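Local coordinates for hydrazine synthase subunit alpha (Candidatus Kuenenia stuttgartiensis, PDB 5C2V), which forms hydrazine from hydroxylamine and ammonia, as the subunit of the hydrazine synthase complex that carries out the second half-reaction, at residues Y508-S513 with D589-F594. Numbering follows the deposited sequence.
Sequences YQYVES and DSPFAF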
loop_
_atom_site.group_PDB
_atom_site.type_symbol
_atom_site.label_atom_id
_atom_site.label_comp_id
_atom_site.label_asym_id
_atom_site.label_seq_id
_atom_site.Cartn_x
_atom_site.Cartn_y
_atom_site.Cartn_z
ATOM N N TYR D 508 -11.284 15.075 28.560
ATOM C CA TYR D 508 -10.226 15.904 27.996
ATOM C C TYR D 508 -9.197 16.296 29.044
ATOM O O TYR D 508 -9.525 16.443 30.221
ATOM C CB TYR D 508 -10.814 17.162 27.362
ATOM C CG TYR D 508 -11.706 16.908 26.170
ATOM C CD1 TYR D 508 -11.204 16.984 24.877
ATOM C CD2 TYR D 508 -13.055 16.615 26.335
ATOM C CE1 TYR D 508 -12.018 16.770 23.783
ATOM C CE2 TYR D 508 -13.876 16.397 25.244
ATOM C CZ TYR D 508 -13.351 16.474 23.971
ATOM O OH TYR D 508 -14.162 16.256 22.881
ATOM N N GLN D 509 -7.949 16.465 28.617
ATOM C CA GLN D 509 -6.905 16.919 29.532
ATOM C C GLN D 509 -5.999 17.951 28.872
ATOM O O GLN D 509 -5.580 17.771 27.734
ATOM C CB GLN D 509 -6.075 15.735 30.030
ATOM C CG GLN D 509 -5.122 16.094 31.155
ATOM C CD GLN D 509 -5.844 16.641 32.370
ATOM O OE1 GLN D 509 -5.448 17.661 32.934
ATOM N NE2 GLN D 509 -6.909 15.963 32.780
ATOM N N TYR D 510 -5.688 19.029 29.585
ATOM C CA TYR D 510 -4.881 20.100 29.007
ATOM C C TYR D 510 -3.439 19.661 28.762
ATOM O O TYR D 510 -2.957 18.701 29.363
ATOM C CB TYR D 510 -4.907 21.345 29.902
ATOM C CG TYR D 510 -4.326 21.156 31.289
ATOM C CD1 TYR D 510 -2.970 21.341 31.528
ATOM C CD2 TYR D 510 -5.139 20.816 32.362
ATOM C CE1 TYR D 510 -2.437 21.176 32.795
ATOM C CE2 TYR D 510 -4.616 20.651 33.632
ATOM C CZ TYR D 510 -3.265 20.832 33.843
ATOM O OH TYR D 510 -2.740 20.669 35.103
ATOM N N VAL D 511 -2.764 20.370 27.863
ATOM C CA VAL D 511 -1.372 20.085 27.535
ATOM C C VAL D 511 -0.488 21.282 27.877
ATOM O O VAL D 511 -0.831 22.424 27.571
ATOM C CB VAL D 511 -1.208 19.727 26.040
ATOM C CG1 VAL D 511 0.263 19.600 25.670
ATOM C CG2 VAL D 511 -1.948 18.439 25.721
ATOM N N GLU D 512 0.648 21.014 28.516
ATOM C CA GLU D 512 1.579 22.066 28.910
ATOM C C GLU D 512 2.210 22.733 27.692
ATOM O O GLU D 512 2.210 22.174 26.596
ATOM C CB GLU D 512 2.670 21.504 29.825
ATOM C CG GLU D 512 2.156 20.905 31.125
ATOM C CD GLU D 512 1.659 21.952 32.103
ATOM O OE1 GLU D 512 0.973 21.578 33.076
ATOM O OE2 GLU D 512 1.963 23.148 31.906
ATOM N N SER D 513 2.744 23.933 27.898
ATOM C CA SER D 513 3.321 24.729 26.818
ATOM C C SER D 513 4.497 24.040 26.126
ATOM O O SER D 513 4.836 24.376 24.992
ATOM C CB SER D 513 3.768 26.092 27.352
ATOM O OG SER D 513 4.841 25.955 28.267
ATOM N N ASP D 589 -1.388 12.777 42.322
ATOM C CA ASP D 589 -1.889 14.145 42.373
ATOM C C ASP D 589 -2.269 14.698 40.999
ATOM O O ASP D 589 -2.618 15.870 40.876
ATOM C CB ASP D 589 -0.858 15.057 43.034
ATOM C CG ASP D 589 -0.572 14.662 44.466
ATOM O OD1 ASP D 589 -1.450 14.880 45.326
ATOM O OD2 ASP D 589 0.528 14.136 44.730
ATOM N N SER D 590 -2.178 13.867 39.966
ATOM C CA SER D 590 -2.527 14.297 38.613
ATOM C C SER D 590 -4.039 14.447 38.448
ATOM O O SER D 590 -4.808 13.663 39.004
ATOM C CB SER D 590 -1.980 13.313 37.577
ATOM O OG SER D 590 -2.460 12.001 37.814
ATOM N N PRO D 591 -4.469 15.465 37.684
ATOM C CA PRO D 591 -5.895 15.735 37.455
ATOM C C PRO D 591 -6.591 14.642 36.646
ATOM O O PRO D 591 -5.980 14.038 35.764
ATOM C CB PRO D 591 -5.884 17.054 36.670
ATOM C CG PRO D 591 -4.545 17.657 36.934
ATOM C CD PRO D 591 -3.613 16.497 37.075
ATOM N N PHE D 592 -7.859 14.394 36.958
ATOM C CA PHE D 592 -8.672 13.451 36.198
ATOM C C PHE D 592 -9.185 14.088 34.911
ATOM O O PHE D 592 -9.283 15.311 34.816
ATOM C CB PHE D 592 -9.840 12.944 37.045
ATOM C CG PHE D 592 -9.427 12.010 38.144
ATOM C CD1 PHE D 592 -9.074 12.499 39.392
ATOM C CD2 PHE D 592 -9.382 10.642 37.930
ATOM C CE1 PHE D 592 -8.690 11.643 40.405
ATOM C CE2 PHE D 592 -8.998 9.780 38.939
ATOM C CZ PHE D 592 -8.651 10.281 40.179
ATOM N N ALA D 593 -9.498 13.254 33.924
ATOM C CA ALA D 593 -9.981 13.735 32.633
ATOM C C ALA D 593 -11.261 14.555 32.779
ATOM O O ALA D 593 -12.248 14.093 33.352
ATOM C CB ALA D 593 -10.208 12.567 31.687
ATOM N N PHE D 594 -11.233 15.774 32.250
ATOM C CA PHE D 594 -12.368 16.686 32.345
ATOM C C PHE D 594 -13.437 16.332 31.318
ATOM O O PHE D 594 -13.131 15.819 30.243
ATOM C CB PHE D 594 -11.909 18.134 32.156
ATOM C CG PHE D 594 -10.941 18.608 33.205
ATOM C CD1 PHE D 594 -9.596 18.285 33.125
ATOM C CD2 PHE D 594 -11.375 19.384 34.267
ATOM C CE1 PHE D 594 -8.703 18.720 34.087
ATOM C CE2 PHE D 594 -10.487 19.824 35.231
ATOM C CZ PHE D 594 -9.150 19.492 35.141
#
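Y508 and F594 clasp each other through their backbones: Y508 N donates to F594 O at 2.6 Å, and F594 N returns a bond to Y508 O at 2.7 Å. The pair forms a single antiparallel, hydrogen-bonded bridge on the outer edge of strand 503-510; the other edge of that strand is joined to strand 461-467. One residue on, the amide of Q509 adds a weak third link, NE2 to F592 O at 3.2 Å with a bent N-H...O angle of 132°. CG of Q509 stands anti to the backbone N (chi1 -170°), and the chain bends at chi2, which sets CD beside the edge of the F594 ring. There NE2 sits 3.5 Å from F594 CE1, near the ring plane, with amide and ring planes 47° apart. Y508 O, already bonded to F594 N, also lies in plane at this edge, 3.4 Å from F594 CD1. OE1 of Q509 lies beside the same ring, 3.6 Å from F594 CE1, and touches P591 CB at 3.8 Å; the Q509 and P591 side chains cross at about a right angle. The Y510 ring finishes the packing loosely, its OH 4.0 Å from P591 CG; F594 CE1 lies at its edge, near its plane, with CD2 its nearest atom. H610 meets the F594 ring from outside, while the Y508 hydroxyl turns away to E759 and R463. The contact thus fastens the loop leading into strand 596-599 to an edge strand of the middle domain, paired backbone bonds supplying the grip and the Q509 amide bridging polar backbone and aromatic rim.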